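Local structure of carbohydrate deacetylase Agd3 (Neosartorya fumigata, 6NWZ) at residues Ser25-Ala37 against Leu44-Val56. The protein probably removes acetyl groups from galactosaminogalactan, an exopolysaccharide, and is required for biofilm formation by Aspergillus fumigatus. Residues are numbered along the deposited sequence; the frame is centred on the assembly and turned at random.
Sequences SNILVIAKDSSAA and LNAYGIPYTTLLV
Strands 27-31 and 51-55 are the two parallel strands of a beta-alpha-beta unit, and the chain between them forms helix 34-47. Six backbone hydrogen bonds zip them together, the first from Ile-27 N to Pro-50 O at 3.1 Å, the last from Val-56 N to Ala-31 O at 2.8 Å. Pro-50, which has no N-H to give, joins this ladder through its carbonyl.

On the helix-facing side, Leu-44 projects from the helix toward strand 27-31. Its CD1 meets Ile-27 CG2 at 3.6 Å, crossing that side chain at about a right angle, and approaches Val-29 CG2 tip to tip at 3.8 Å. In Ile-27 chi1 of -62° sets CG1 opposite the carbonyl carbon, beside the backbone N, where it meets Ile-49 CG2 at 3.7 Å. The short side chain of Ala-37 is consistent with close helix packing: its CB lies 3.9 Å from Thr-53 CG2. Beta-branched Ile-27, Val-29 and Thr-53 suit the extended backbone.

The other side carries Leu-28, Ile-30, Thr-52 and Leu-54. The side chains of Ile-30 and Leu-54 lie side by side, pointing the same way, with Ile-30 CG1 4.0 Å from Leu-54 CD2, while Ile-30 CG2 touches Val-56 CG2 at 3.6 Å.

Asp-33 weakly caps the helix start, and Gly-48, with positive phi, closes its end in a Schellman motif. Beyond, Leu-28 and Ile-30 bond through their backbones to strand 76-80, and helix 224-237 packs on Ile-27 and Ile-49.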
ATOM      1  N   SER A  25     -20.660  10.694  11.084  1.00 58.85           N
ATOM      2  CA  SER A  25     -19.930  10.342   9.869  1.00 41.44           C
ATOM      3  C   SER A  25     -19.684   8.847   9.722  1.00 44.53           C
ATOM      4  O   SER A  25     -18.746   8.452   9.018  1.00 53.81           O
ATOM      5  CB  SER A  25     -18.592  11.085   9.821  1.00 54.32           C
ATOM      6  OG  SER A  25     -18.784  12.482   9.698  1.00 62.21           O
ATOM      7  N   ASN A  26     -20.489   8.011  10.365  1.00 42.56           N
ATOM      8  CA  ASN A  26     -20.323   6.569  10.256  1.00 48.71           C
ATOM      9  C   ASN A  26     -20.982   6.067   8.976  1.00 54.58           C
ATOM     10  O   ASN A  26     -22.118   6.436   8.669  1.00 68.46           O
ATOM     11  CB  ASN A  26     -20.928   5.882  11.476  1.00 51.19           C
ATOM     12  CG  ASN A  26     -20.388   4.490  11.681  1.00 54.16           C
ATOM     13  OD1 ASN A  26     -21.031   3.504  11.324  1.00 59.70           O
ATOM     14  ND2 ASN A  26     -19.194   4.400  12.252  1.00 55.91           N
ATOM     15  N   ILE A  27     -20.269   5.227   8.230  1.00 42.97           N
ATOM     16  CA  ILE A  27     -20.767   4.699   6.963  1.00 40.25           C
ATOM     17  C   ILE A  27     -21.427   3.349   7.209  1.00 51.41           C
ATOM     18  O   ILE A  27     -20.808   2.434   7.763  1.00 45.24           O
ATOM     19  CB  ILE A  27     -19.634   4.582   5.931  1.00 30.79           C
ATOM     20  CG1 ILE A  27     -19.051   5.962   5.631  1.00 47.17           C
ATOM     21  CG2 ILE A  27     -20.146   3.951   4.652  1.00 29.14           C
ATOM     22  CD1 ILE A  27     -20.057   6.926   5.042  1.00 38.98           C
ATOM     23  N   LEU A  28     -22.688   3.222   6.799  1.00 39.66           N
ATOM     24  CA  LEU A  28     -23.437   1.978   6.942  1.00 38.81           C
ATOM     25  C   LEU A  28     -23.252   1.127   5.690  1.00 43.73           C
ATOM     26  O   LEU A  28     -23.629   1.540   4.588  1.00 39.55           O
ATOM     27  CB  LEU A  28     -24.918   2.263   7.184  1.00 39.88           C
ATOM     28  CG  LEU A  28     -25.824   1.040   7.326  1.00 45.03           C
ATOM     29  CD1 LEU A  28     -25.345   0.156   8.470  1.00 37.56           C
ATOM     30  CD2 LEU A  28     -27.272   1.467   7.527  1.00 36.97           C
ATOM     31  N   VAL A  29     -22.673  -0.061   5.861  1.00 45.72           N
ATOM     32  CA  VAL A  29     -22.409  -0.983   4.764  1.00 42.97           C
ATOM     33  C   VAL A  29     -23.374  -2.151   4.886  1.00 37.36           C
ATOM     34  O   VAL A  29     -23.368  -2.866   5.895  1.00 46.68           O
ATOM     35  CB  VAL A  29     -20.952  -1.471   4.764  1.00 34.25           C
ATOM     36  CG1 VAL A  29     -20.762  -2.553   3.723  1.00 29.72           C
ATOM     37  CG2 VAL A  29     -20.008  -0.308   4.505  1.00 29.56           C
ATOM     38  N   ILE A  30     -24.197  -2.344   3.858  1.00 39.72           N
ATOM     39  CA  ILE A  30     -25.228  -3.377   3.831  1.00 41.02           C
ATOM     40  C   ILE A  30     -24.863  -4.379   2.745  1.00 42.57           C
ATOM     41  O   ILE A  30     -24.679  -4.003   1.581  1.00 40.53           O
ATOM     42  CB  ILE A  30     -26.621  -2.776   3.584  1.00 44.80           C
ATOM     43  CG1 ILE A  30     -26.988  -1.804   4.710  1.00 33.49           C
ATOM     44  CG2 ILE A  30     -27.661  -3.875   3.454  1.00 49.18           C
ATOM     45  CD1 ILE A  30     -28.282  -1.064   4.483  1.00 33.76           C
ATOM     46  N   ALA A  31     -24.761  -5.652   3.121  1.00 35.67           N
ATOM     47  CA  ALA A  31     -24.376  -6.699   2.186  1.00 35.36           C
ATOM     48  C   ALA A  31     -24.975  -8.021   2.647  1.00 45.96           C
ATOM     49  O   ALA A  31     -25.550  -8.119   3.733  1.00 62.18           O
ATOM     50  CB  ALA A  31     -22.851  -6.797   2.055  1.00 33.62           C
ATOM     51  N   LYS A  32     -24.835  -9.047   1.804  1.00 38.27           N
ATOM     52  CA  LYS A  32     -25.421 -10.346   2.122  1.00 39.90           C
ATOM     53  C   LYS A  32     -24.521 -11.166   3.040  1.00 45.62           C
ATOM     54  O   LYS A  32     -25.010 -11.850   3.944  1.00 55.83           O
ATOM     55  CB  LYS A  32     -25.716 -11.124   0.837  1.00 35.53           C
ATOM     56  CG  LYS A  32     -26.540 -10.342  -0.169  1.00 55.42           C
ATOM     57  CD  LYS A  32     -27.330 -11.246  -1.102  1.00 51.64           C
ATOM     58  CE  LYS A  32     -26.445 -12.269  -1.781  1.00 42.55           C
ATOM     59  NZ  LYS A  32     -27.243 -13.140  -2.683  1.00 48.82           N
ATOM     60  N   ASP A  33     -23.210 -11.114   2.820  1.00 60.30           N
ATOM     61  CA  ASP A  33     -22.251 -11.872   3.608  1.00 51.09           C
ATOM     62  C   ASP A  33     -20.987 -11.038   3.762  1.00 49.07           C
ATOM     63  O   ASP A  33     -20.866  -9.944   3.202  1.00 48.86           O
ATOM     64  CB  ASP A  33     -21.945 -13.228   2.961  1.00 46.94           C
ATOM     65  CG  ASP A  33     -21.635 -13.111   1.478  1.00 64.18           C
ATOM     66  OD1 ASP A  33     -22.581 -12.972   0.676  1.00 73.62           O
ATOM     67  OD2 ASP A  33     -20.442 -13.141   1.115  1.00 76.30           O
ATOM     68  N   SER A  34     -20.031 -11.572   4.524  1.00 50.59           N
ATOM     69  CA  SER A  34     -18.795 -10.843   4.776  1.00 56.74           C
ATOM     70  C   SER A  34     -17.975 -10.651   3.504  1.00 55.43           C
ATOM     71  O   SER A  34     -17.277  -9.639   3.365  1.00 42.08           O
ATOM     72  CB  SER A  34     -17.970 -11.569   5.834  1.00 52.18           C
ATOM     73  OG  SER A  34     -17.695 -12.895   5.420  1.00 76.11           O
ATOM     74  N   SER A  35     -18.040 -11.602   2.569  1.00 57.67           N
ATOM     75  CA  SER A  35     -17.319 -11.433   1.310  1.00 48.89           C
ATOM     76  C   SER A  35     -17.862 -10.243   0.527  1.00 45.63           C
ATOM     77  O   SER A  35     -17.090  -9.427   0.009  1.00 47.74           O
ATOM     78  CB  SER A  35     -17.410 -12.709   0.474  1.00 49.49           C
ATOM     79  OG  SER A  35     -17.230 -13.856   1.286  1.00 72.69           O
ATOM     80  N   ALA A  36     -19.187 -10.120   0.443  1.00 46.20           N
ATOM     81  CA  ALA A  36     -19.780  -8.991  -0.265  1.00 45.54           C
ATOM     82  C   ALA A  36     -19.402  -7.672   0.395  1.00 37.30           C
ATOM     83  O   ALA A  36     -19.012  -6.716  -0.283  1.00 51.06           O
ATOM     84  CB  ALA A  36     -21.299  -9.149  -0.331  1.00 53.61           C
ATOM     85  N   ALA A  37     -19.500  -7.607   1.726  1.00 46.22           N
ATOM     86  CA  ALA A  37     -19.204  -6.366   2.436  1.00 50.80           C
ATOM     87  C   ALA A  37     -17.733  -5.987   2.333  1.00 50.93           C
ATOM     88  O   ALA A  37     -17.392  -4.804   2.433  1.00 55.02           O
ATOM     89  CB  ALA A  37     -19.613  -6.486   3.904  1.00 32.24           C
ATOM     90  N   LEU A  44     -13.015   1.713   2.777  1.00 38.03           N
ATOM     91  CA  LEU A  44     -13.210   2.555   3.950  1.00 41.77           C
ATOM     92  C   LEU A  44     -12.124   2.306   4.989  1.00 37.71           C
ATOM     93  O   LEU A  44     -11.623   3.250   5.610  1.00 42.14           O
ATOM     94  CB  LEU A  44     -14.598   2.311   4.542  1.00 42.15           C
ATOM     95  CG  LEU A  44     -15.784   2.579   3.613  1.00 40.20           C
ATOM     96  CD1 LEU A  44     -17.059   2.068   4.248  1.00 33.14           C
ATOM     97  CD2 LEU A  44     -15.908   4.060   3.301  1.00 32.65           C
ATOM     98  N   ASN A  45     -11.738   1.040   5.177  1.00 36.68           N
ATOM     99  CA  ASN A  45     -10.674   0.715   6.125  1.00 30.77           C
ATOM    100  C   ASN A  45      -9.348   1.321   5.691  1.00 39.21           C
ATOM    101  O   ASN A  45      -8.563   1.785   6.527  1.00 43.31           O
ATOM    102  CB  ASN A  45     -10.545  -0.804   6.268  1.00 31.59           C
ATOM    103  CG  ASN A  45      -9.520  -1.215   7.319  1.00 41.37           C
ATOM    104  OD1 ASN A  45      -9.364  -0.557   8.346  1.00 39.92           O
ATOM    105  ND2 ASN A  45      -8.819  -2.315   7.063  1.00 53.48           N
ATOM    106  N   ALA A  46      -9.079   1.322   4.382  1.00 40.15           N
ATOM    107  CA  ALA A  46      -7.832   1.891   3.883  1.00 44.36           C
ATOM    108  C   ALA A  46      -7.763   3.386   4.165  1.00 45.74           C
ATOM    109  O   ALA A  46      -6.716   3.901   4.578  1.00 40.09           O
ATOM    110  CB  ALA A  46      -7.691   1.615   2.387  1.00 37.45           C
ATOM    111  N   TYR A  47      -8.874   4.098   3.950  1.00 36.37           N
ATOM    112  CA  TYR A  47      -8.922   5.517   4.279  1.00 33.34           C
ATOM    113  C   TYR A  47      -8.908   5.748   5.782  1.00 31.06           C
ATOM    114  O   TYR A  47      -8.469   6.810   6.237  1.00 36.36           O
ATOM    115  CB  TYR A  47     -10.171   6.161   3.681  1.00 36.98           C
ATOM    116  CG  TYR A  47     -10.067   6.532   2.222  1.00 37.13           C
ATOM    117  CD1 TYR A  47     -10.109   5.559   1.235  1.00 30.01           C
ATOM    118  CD2 TYR A  47      -9.958   7.860   1.833  1.00 26.66           C
ATOM    119  CE1 TYR A  47     -10.030   5.897  -0.103  1.00 28.43           C
ATOM    120  CE2 TYR A  47      -9.879   8.210   0.498  1.00 27.02           C
ATOM    121  CZ  TYR A  47      -9.915   7.222  -0.465  1.00 33.89           C
ATOM    122  OH  TYR A  47      -9.838   7.557  -1.795  1.00 35.23           O
ATOM    123  N   GLY A  48      -9.378   4.778   6.561  1.00 34.36           N
ATOM    124  CA  GLY A  48      -9.582   4.977   7.981  1.00 33.15           C
ATOM    125  C   GLY A  48     -10.948   5.508   8.341  1.00 39.29           C
ATOM    126  O   GLY A  48     -11.128   6.017   9.455  1.00 40.95           O
ATOM    127  N   ILE A  49     -11.915   5.408   7.433  1.00 37.12           N
ATOM    128  CA  ILE A  49     -13.259   5.952   7.613  1.00 42.46           C
ATOM    129  C   ILE A  49     -14.078   5.009   8.484  1.00 35.83           C
ATOM    130  O   ILE A  49     -14.229   3.827   8.140  1.00 42.84           O
ATOM    131  CB  ILE A  49     -13.941   6.183   6.256  1.00 38.70           C
ATOM    132  CG1 ILE A  49     -13.267   7.349   5.527  1.00 33.92           C
ATOM    133  CG2 ILE A  49     -15.434   6.415   6.440  1.00 37.82           C
ATOM    134  CD1 ILE A  49     -13.681   7.500   4.088  1.00 27.60           C
ATOM    135  N   PRO A  50     -14.611   5.476   9.612  1.00 35.82           N
ATOM    136  CA  PRO A  50     -15.431   4.600  10.459  1.00 42.93           C
ATOM    137  C   PRO A  50     -16.675   4.121   9.726  1.00 52.50           C
ATOM    138  O   PRO A  50     -17.339   4.884   9.020  1.00 62.55           O
ATOM    139  CB  PRO A  50     -15.787   5.494  11.651  1.00 39.78           C
ATOM    140  CG  PRO A  50     -14.725   6.536  11.676  1.00 39.87           C
ATOM    141  CD  PRO A  50     -14.348   6.778  10.245  1.00 37.15           C
ATOM    142  N   TYR A  51     -16.987   2.837   9.901  1.00 41.65           N
ATOM    143  CA  TYR A  51     -18.108   2.221   9.206  1.00 38.20           C
ATOM    144  C   TYR A  51     -18.746   1.163  10.095  1.00 48.29           C
ATOM    145  O   TYR A  51     -18.126   0.653  11.032  1.00 56.02           O
ATOM    146  CB  TYR A  51     -17.672   1.593   7.876  1.00 36.31           C
ATOM    147  CG  TYR A  51     -16.652   0.485   8.032  1.00 48.17           C
ATOM    148  CD1 TYR A  51     -17.048  -0.836   8.211  1.00 44.80           C
ATOM    149  CD2 TYR A  51     -15.291   0.761   8.000  1.00 54.13           C
ATOM    150  CE1 TYR A  51     -16.117  -1.848   8.356  1.00 36.40           C
ATOM    151  CE2 TYR A  51     -14.354  -0.245   8.141  1.00 47.50           C
ATOM    152  CZ  TYR A  51     -14.772  -1.546   8.319  1.00 37.20           C
ATOM    153  OH  TYR A  51     -13.839  -2.547   8.462  1.00 49.13           O
ATOM    154  N   THR A  52     -19.996   0.831   9.776  1.00 49.58           N
ATOM    155  CA  THR A  52     -20.735  -0.234  10.443  1.00 55.84           C
ATOM    156  C   THR A  52     -21.243  -1.200   9.383  1.00 60.57           C
ATOM    157  O   THR A  52     -21.777  -0.771   8.355  1.00 67.86           O
ATOM    158  CB  THR A  52     -21.907   0.323  11.260  1.00 57.13           C
ATOM    159  OG1 THR A  52     -21.419   1.266  12.221  1.00 63.36           O
ATOM    160  CG2 THR A  52     -22.631  -0.793  11.987  1.00 42.88           C
ATOM    161  N   THR A  53     -21.076  -2.497   9.627  1.00 51.81           N
ATOM    162  CA  THR A  53     -21.470  -3.523   8.670  1.00 56.20           C
ATOM    163  C   THR A  53     -22.770  -4.183   9.115  1.00 61.99           C
ATOM    164  O   THR A  53     -22.872  -4.666  10.247  1.00 68.96           O
ATOM    165  CB  THR A  53     -20.374  -4.579   8.510  1.00 56.60           C
ATOM    166  OG1 THR A  53     -19.164  -3.956   8.062  1.00 67.26           O
ATOM    167  CG2 THR A  53     -20.793  -5.618   7.493  1.00 52.91           C
ATOM    168  N   LEU A  54     -23.757  -4.199   8.219  1.00 55.74           N
ATOM    169  CA  LEU A  54     -25.042  -4.855   8.450  1.00 55.28           C
ATOM    170  C   LEU A  54     -25.195  -5.974   7.429  1.00 54.50           C
ATOM    171  O   LEU A  54     -25.302  -5.714   6.226  1.00 52.93           O
ATOM    172  CB  LEU A  54     -26.197  -3.859   8.341  1.00 43.61           C
ATOM    173  CG  LEU A  54     -27.605  -4.457   8.298  1.00 45.32           C
ATOM    174  CD1 LEU A  54     -27.951  -5.132   9.612  1.00 43.21           C
ATOM    175  CD2 LEU A  54     -28.628  -3.389   7.962  1.00 43.90           C
ATOM    176  N   LEU A  55     -25.204  -7.216   7.902  1.00 47.68           N
ATOM    177  CA  LEU A  55     -25.347  -8.373   7.030  1.00 42.52           C
ATOM    178  C   LEU A  55     -26.808  -8.794   6.990  1.00 43.34           C
ATOM    179  O   LEU A  55     -27.441  -8.966   8.037  1.00 52.96           O
ATOM    180  CB  LEU A  55     -24.460  -9.527   7.498  1.00 41.52           C
ATOM    181  CG  LEU A  55     -22.953  -9.254   7.458  1.00 40.61           C
ATOM    182  CD1 LEU A  55     -22.173 -10.544   7.604  1.00 41.94           C
ATOM    183  CD2 LEU A  55     -22.551  -8.537   6.179  1.00 39.47           C
ATOM    184  N   VAL A  56     -27.342  -8.953   5.783  1.00 39.86           N
ATOM    185  CA  VAL A  56     -28.752  -9.255   5.575  1.00 43.46           C
ATOM    186  C   VAL A  56     -28.851 -10.677   5.027  1.00 43.88           C
ATOM    187  O   VAL A  56     -28.550 -10.905   3.846  1.00 50.85           O
ATOM    188  CB  VAL A  56     -29.413  -8.248   4.624  1.00 41.08           C
ATOM    189  CG1 VAL A  56     -30.917  -8.463   4.598  1.00 45.00           C
ATOM    190  CG2 VAL A  56     -29.074  -6.824   5.038  1.00 42.19           C
TER